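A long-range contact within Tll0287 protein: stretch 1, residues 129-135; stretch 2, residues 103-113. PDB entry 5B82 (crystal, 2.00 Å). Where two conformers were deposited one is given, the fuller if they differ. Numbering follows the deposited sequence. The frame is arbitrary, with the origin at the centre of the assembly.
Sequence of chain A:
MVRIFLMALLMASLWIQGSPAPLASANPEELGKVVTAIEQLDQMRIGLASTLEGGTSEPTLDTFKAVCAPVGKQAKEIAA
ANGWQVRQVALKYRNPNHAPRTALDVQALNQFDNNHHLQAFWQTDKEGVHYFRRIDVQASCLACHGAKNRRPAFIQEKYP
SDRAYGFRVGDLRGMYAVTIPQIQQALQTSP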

ATOM      1  N   VAL A 129      18.422  -0.797  -5.690  1.00 17.38           N
ATOM      2  CA  VAL A 129      17.513  -1.949  -5.808  1.00 16.09           C
ATOM      3  C   VAL A 129      16.103  -1.551  -5.361  1.00 27.09           C
ATOM      4  O   VAL A 129      15.926  -0.966  -4.294  1.00 23.59           O
ATOM      5  CB  VAL A 129      18.005  -3.126  -4.955  1.00 32.21           C
ATOM      6  CG1 VAL A 129      17.189  -4.341  -5.237  1.00 36.09           C
ATOM      7  CG2 VAL A 129      19.453  -3.427  -5.243  1.00 33.93           C
ATOM      8  N   HIS A 130      15.101  -1.870  -6.181  1.00 17.54           N
ATOM      9  CA  HIS A 130      13.732  -1.455  -5.914  1.00 16.52           C
ATOM     10  C   HIS A 130      12.844  -2.695  -5.894  1.00 15.67           C
ATOM     11  O   HIS A 130      12.849  -3.461  -6.846  1.00 19.71           O
ATOM     12  CB  HIS A 130      13.213  -0.529  -7.017  1.00 14.48           C
ATOM     13  CG  HIS A 130      14.135   0.602  -7.358  1.00 23.29           C
ATOM     14  ND1 HIS A 130      14.034   1.847  -6.777  1.00 23.73           N
ATOM     15  CD2 HIS A 130      15.152   0.682  -8.242  1.00 20.74           C
ATOM     16  CE1 HIS A 130      14.954   2.645  -7.287  1.00 27.00           C
ATOM     17  NE2 HIS A 130      15.644   1.965  -8.182  1.00 25.85           N
ATOM     18  N   TYR A 131      12.079  -2.871  -4.824  1.00 17.42           N
ATOM     19  CA  TYR A 131      11.155  -3.987  -4.730  1.00 14.95           C
ATOM     20  C   TYR A 131       9.748  -3.435  -4.677  1.00 20.53           C
ATOM     21  O   TYR A 131       9.485  -2.463  -3.956  1.00 18.77           O
ATOM     22  CB  TYR A 131      11.449  -4.799  -3.464  1.00 16.69           C
ATOM     23  CG  TYR A 131      10.477  -5.943  -3.163  1.00 19.88           C
ATOM     24  CD1 TYR A 131      10.498  -7.121  -3.904  1.00 20.63           C
ATOM     25  CD2 TYR A 131       9.578  -5.863  -2.103  1.00 23.80           C
ATOM     26  CE1 TYR A 131       9.637  -8.182  -3.612  1.00 18.38           C
ATOM     27  CE2 TYR A 131       8.705  -6.932  -1.801  1.00 17.76           C
ATOM     28  CZ  TYR A 131       8.750  -8.080  -2.560  1.00 17.93           C
ATOM     29  OH  TYR A 131       7.896  -9.138  -2.263  1.00 21.56           O
ATOM     30  N   PHE A 132       8.855  -4.050  -5.453  1.00 16.92           N
ATOM     31  CA  PHE A 132       7.462  -3.648  -5.505  1.00 14.65           C
ATOM     32  C   PHE A 132       6.606  -4.872  -5.221  1.00 14.72           C
ATOM     33  O   PHE A 132       6.897  -5.951  -5.703  1.00 16.63           O
ATOM     34  CB  PHE A 132       7.104  -3.103  -6.882  1.00 12.15           C
ATOM     35  CG  PHE A 132       7.962  -1.924  -7.306  1.00 16.45           C
ATOM     36  CD1 PHE A 132       7.600  -0.636  -6.964  1.00 13.09           C
ATOM     37  CD2 PHE A 132       9.117  -2.125  -8.041  1.00 14.44           C
ATOM     38  CE1 PHE A 132       8.399   0.465  -7.343  1.00 15.85           C
ATOM     39  CE2 PHE A 132       9.918  -1.035  -8.434  1.00 17.62           C
ATOM     40  CZ  PHE A 132       9.553   0.251  -8.082  1.00 20.94           C
ATOM     41  N   ARG A 133       5.543  -4.680  -4.459  1.00 12.61           N
ATOM     42  CA  ARG A 133       4.656  -5.792  -4.136  1.00 16.39           C
ATOM     43  C   ARG A 133       3.223  -5.308  -4.269  1.00 16.98           C
ATOM     44  O   ARG A 133       2.818  -4.330  -3.634  1.00 19.88           O
ATOM     45  CB  ARG A 133       4.972  -6.339  -2.736  1.00 16.86           C
ATOM     46  CG  ARG A 133       4.381  -7.761  -2.440  1.00 15.01           C
ATOM     47  CD  ARG A 133       3.042  -7.681  -1.762  1.00 23.24           C
ATOM     48  NE  ARG A 133       2.566  -9.007  -1.339  1.00 28.71           N
ATOM     49  CZ  ARG A 133       1.731  -9.763  -2.045  1.00 32.23           C
ATOM     50  NH1 ARG A 133       1.268  -9.326  -3.215  1.00 29.83           N
ATOM     51  NH2 ARG A 133       1.342 -10.951  -1.580  1.00 24.86           N
ATOM     52  N   ARG A 134       2.452  -5.978  -5.115  1.00 18.42           N
ATOM     53  CA  ARG A 134       1.082  -5.536  -5.365  1.00 17.76           C
ATOM     54  C   ARG A 134       0.192  -5.628  -4.121  1.00 15.80           C
ATOM     55  O   ARG A 134       0.393  -6.471  -3.244  1.00 18.73           O
ATOM     56  CB  ARG A 134       0.455  -6.299  -6.547  1.00 23.42           C
ATOM     57  CG  ARG A 134      -0.406  -7.484  -6.158  1.00 22.38           C
ATOM     58  CD  ARG A 134      -0.813  -8.339  -7.376  1.00 22.02           C
ATOM     59  NE  ARG A 134      -1.951  -7.816  -8.127  1.00 24.79           N
ATOM     60  CZ  ARG A 134      -1.973  -7.674  -9.451  1.00 23.81           C
ATOM     61  NH1 ARG A 134      -0.908  -8.005 -10.174  1.00 22.11           N
ATOM     62  NH2 ARG A 134      -3.060  -7.205 -10.054  1.00 20.55           N
ATOM     63  N   ILE A 135      -0.778  -4.727  -4.055  1.00 16.69           N
ATOM     64  CA  ILE A 135      -1.824  -4.762  -3.042  1.00 22.51           C
ATOM     65  C   ILE A 135      -3.160  -4.932  -3.758  1.00 24.25           C
ATOM     66  O   ILE A 135      -3.529  -4.108  -4.598  1.00 26.48           O
ATOM     67  CB  ILE A 135      -1.872  -3.451  -2.245  1.00 18.26           C
ATOM     68  CG1 ILE A 135      -0.548  -3.220  -1.521  1.00 17.39           C
ATOM     69  CG2 ILE A 135      -3.019  -3.478  -1.230  1.00 17.62           C
ATOM     70  CD1 ILE A 135      -0.315  -1.788  -1.082  1.00 17.14           C
TER
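Stretch 2 (103-113) ALDVQALNQFD

Residues 103-113 form a regular α-helix, each backbone N from Gln-107 onward bonding to the carbonyl oxygen four residues earlier, and this helix packs on one face of the β-strand 129-135. The two elements run in broadly the same sense, with 47° between their N-to-C directions (signed crossing angle -47°) and a closest approach of the axes of 9.3 Å. The backbones draw together along the helix: the CA atoms of Leu-104 and His-130 are 9.4 Å apart, those of Ala-108 and Phe-132 7.1 Å, and those of Phe-112 and Arg-134 6.5 Å. The register is simple. Every second strand residue points its side chain toward the helix, and every fourth helix residue, about one turn on, answers it.

Ala-103 does not reach the strand. Leu-104 does, and where the backbones are widest apart a long branched side chain is well suited to filling the gap. Its CD2 lies over a face of the His-130 ring, 3.8 Å from the ring centroid, in a CH-pi contact, while its CG is 3.6 Å from CZ of Phe-132. Asp-105 starts away from the strand, but its end turns back, bringing OD1 to 4.3 Å from CE1 of Phe-132, near the plane of the ring; an aromatic edge, with its slightly positive hydrogens, is a tolerable neighbour for a carboxylate. Val-106 and Gln-107 make no contact with the strand.

One turn beyond Leu-104, Ala-108 also points at the strand. Its methyl group is small enough to sit flat against the Phe-132 ring: CB is 3.8 Å from the ring centroid and over the face. Leu-109, Asn-110 and Gln-111 then pass without touching the strand.

Phe-112 has the largest area covered in this contact. Its CE2 meets CB of Phe-132 at 3.7 Å, and the edge of its ring approaches the backbone, with CZ 3.6 Å from O of Phe-132. CB of Arg-134 lies over a face of the ring, 3.7 Å from its centroid, so the aliphatic base of the arginine packs as a hydrocarbon. The charged end of the same side chain reaches the helix backbone: NH1 of Arg-134 donates a hydrogen bond of 3.0 Å to O of Phe-112, and NH2 adds a weak one to that oxygen at 3.3 Å.

Asp-113 points away, yet its backbone is linked to the strand through water 1, which donates to O of Asp-113 at 2.9 Å and accepts from NH2 of Arg-134 at 3.1 Å.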

ATOM      1  N   ALA A 103       8.476   7.712 -13.239  1.00 31.97           N
ATOM      2  CA  ALA A 103       8.192   6.802 -14.343  1.00 29.42           C
ATOM      3  C   ALA A 103       8.258   5.361 -13.869  1.00 28.55           C
ATOM      4  O   ALA A 103       7.537   4.500 -14.371  1.00 28.50           O
ATOM      5  CB  ALA A 103       9.166   7.025 -15.487  1.00 36.44           C
ATOM      6  N   LEU A 104       9.118   5.090 -12.896  1.00 26.36           N
ATOM      7  CA  LEU A 104       9.209   3.740 -12.351  1.00 24.78           C
ATOM      8  C   LEU A 104       7.955   3.351 -11.574  1.00 21.83           C
ATOM      9  O   LEU A 104       7.500   2.203 -11.654  1.00 24.95           O
ATOM     10  CB  LEU A 104      10.445   3.587 -11.468  1.00 27.02           C
ATOM     11  CG  LEU A 104      10.626   2.202 -10.847  1.00 27.25           C
ATOM     12  CD1 LEU A 104      10.575   1.094 -11.888  1.00 22.10           C
ATOM     13  CD2 LEU A 104      11.933   2.162 -10.072  1.00 30.03           C
ATOM     14  N   ASP A 105       7.399   4.283 -10.808  1.00 24.70           N
ATOM     15  CA  ASP A 105       6.155   3.995 -10.097  1.00 24.55           C
ATOM     16  C   ASP A 105       5.077   3.563 -11.098  1.00 23.12           C
ATOM     17  O   ASP A 105       4.399   2.531 -10.918  1.00 23.96           O
ATOM     18  CB  ASP A 105       5.673   5.213  -9.297  1.00 24.08           C
ATOM     19  CG  ASP A 105       6.512   5.475  -8.047  1.00 26.79           C
ATOM     20  OD1 ASP A 105       7.098   4.519  -7.496  1.00 26.56           O
ATOM     21  OD2 ASP A 105       6.559   6.639  -7.599  1.00 31.01           O
ATOM     22  N   VAL A 106       4.946   4.349 -12.163  1.00 23.31           N
ATOM     23  CA  VAL A 106       3.911   4.125 -13.160  1.00 26.21           C
ATOM     24  C   VAL A 106       4.162   2.818 -13.888  1.00 26.86           C
ATOM     25  O   VAL A 106       3.228   2.051 -14.151  1.00 25.03           O
ATOM     26  CB  VAL A 106       3.809   5.292 -14.168  1.00 29.74           C
ATOM     27  CG1 VAL A 106       2.777   4.984 -15.233  1.00 25.45           C
ATOM     28  CG2 VAL A 106       3.447   6.580 -13.453  1.00 31.42           C
ATOM     29  N   GLN A 107       5.426   2.562 -14.198  1.00 24.84           N
ATOM     30  CA  GLN A 107       5.838   1.324 -14.848  1.00 27.03           C
ATOM     31  C   GLN A 107       5.468   0.106 -14.001  1.00 24.46           C
ATOM     32  O   GLN A 107       4.992  -0.911 -14.522  1.00 23.30           O
ATOM     33  CB  GLN A 107       7.350   1.331 -15.097  1.00 29.71           C
ATOM     34  CG  GLN A 107       7.882   0.032 -15.699  1.00 42.77           C
ATOM     35  CD  GLN A 107       9.391  -0.130 -15.537  1.00 52.22           C
ATOM     36  OE1 GLN A 107       9.891  -1.248 -15.387  1.00 57.77           O
ATOM     37  NE2 GLN A 107      10.118   0.983 -15.569  1.00 50.73           N
ATOM     38  N   ALA A 108       5.694   0.211 -12.693  1.00 19.33           N
ATOM     39  CA  ALA A 108       5.480  -0.918 -11.799  1.00 19.80           C
ATOM     40  C   ALA A 108       3.990  -1.197 -11.670  1.00 19.43           C
ATOM     41  O   ALA A 108       3.554  -2.345 -11.796  1.00 25.91           O
ATOM     42  CB  ALA A 108       6.103  -0.657 -10.432  1.00 19.63           C
ATOM     43  N   LEU A 109       3.226  -0.133 -11.429  1.00 19.02           N
ATOM     44  CA  LEU A 109       1.772  -0.249 -11.368  1.00 25.32           C
ATOM     45  C   LEU A 109       1.233  -0.847 -12.652  1.00 27.00           C
ATOM     46  O   LEU A 109       0.384  -1.729 -12.610  1.00 21.00           O
ATOM     47  CB  LEU A 109       1.109   1.099 -11.083  1.00 18.21           C
ATOM     48  CG  LEU A 109       1.325   1.613  -9.659  1.00 22.05           C
ATOM     49  CD1 LEU A 109       0.803   3.035  -9.503  1.00 27.11           C
ATOM     50  CD2 LEU A 109       0.637   0.693  -8.660  1.00 22.30           C
ATOM     51  N   ASN A 110       1.743  -0.389 -13.790  1.00 20.43           N
ATOM     52  CA  ASN A 110       1.404  -0.993 -15.070  1.00 24.68           C
ATOM     53  C   ASN A 110       1.710  -2.491 -15.135  1.00 24.89           C
ATOM     54  O   ASN A 110       0.897  -3.257 -15.654  1.00 24.93           O
ATOM     55  CB  ASN A 110       2.088  -0.268 -16.230  1.00 31.15           C
ATOM     56  CG  ASN A 110       1.243   0.855 -16.795  1.00 36.51           C
ATOM     57  OD1 ASN A 110       0.040   0.698 -16.996  1.00 33.10           O
ATOM     58  ND2 ASN A 110       1.870   1.999 -17.052  1.00 38.96           N
ATOM     59  N   GLN A 111       2.874  -2.907 -14.635  1.00 23.25           N
ATOM     60  CA  GLN A 111       3.234  -4.325 -14.646  0.50 23.64           C
ATOM     61  C   GLN A 111       2.209  -5.128 -13.848  1.00 22.53           C
ATOM     62  O   GLN A 111       1.720  -6.156 -14.311  1.00 25.99           O
ATOM     63  CB  GLN A 111       4.648  -4.556 -14.106  0.50 25.68           C
ATOM     64  CG  GLN A 111       5.750  -4.467 -15.173  0.50 31.67           C
ATOM     65  CD  GLN A 111       7.162  -4.618 -14.611  0.50 29.16           C
ATOM     66  OE1 GLN A 111       7.940  -3.662 -14.599  0.50 36.78           O
ATOM     67  NE2 GLN A 111       7.501  -5.823 -14.161  0.50 26.72           N
ATOM     68  N   PHE A 112       1.888  -4.645 -12.654  1.00 21.20           N
ATOM     69  CA  PHE A 112       0.864  -5.314 -11.849  1.00 22.61           C
ATOM     70  C   PHE A 112      -0.483  -5.367 -12.577  1.00 29.70           C
ATOM     71  O   PHE A 112      -1.137  -6.421 -12.653  1.00 26.93           O
ATOM     72  CB  PHE A 112       0.752  -4.640 -10.476  1.00 21.00           C
ATOM     73  CG  PHE A 112       1.958  -4.868  -9.596  1.00 13.87           C
ATOM     74  CD1 PHE A 112       2.486  -6.147  -9.448  1.00 19.36           C
ATOM     75  CD2 PHE A 112       2.582  -3.810  -8.951  1.00 15.66           C
ATOM     76  CE1 PHE A 112       3.594  -6.377  -8.647  1.00 15.42           C
ATOM     77  CE2 PHE A 112       3.703  -4.022  -8.140  1.00 14.52           C
ATOM     78  CZ  PHE A 112       4.215  -5.302  -7.993  1.00 14.33           C
ATOM     79  N   ASP A 113      -0.881  -4.242 -13.155  1.00 25.74           N
ATOM     80  CA  ASP A 113      -2.166  -4.145 -13.837  1.00 28.66           C
ATOM     81  C   ASP A 113      -2.263  -5.089 -15.024  1.00 26.44           C
ATOM     82  O   ASP A 113      -3.337  -5.607 -15.319  1.00 27.00           O
ATOM     83  CB  ASP A 113      -2.431  -2.703 -14.289  1.00 30.21           C
ATOM     84  CG  ASP A 113      -3.831  -2.506 -14.833  1.00 37.70           C
ATOM     85  OD1 ASP A 113      -4.794  -2.513 -14.029  1.00 33.62           O
ATOM     86  OD2 ASP A 113      -3.966  -2.328 -16.059  1.00 44.79           O
TER
HETATM   87  O   HOH W   1      -4.139  -7.234 -12.997  1.00 31.55           O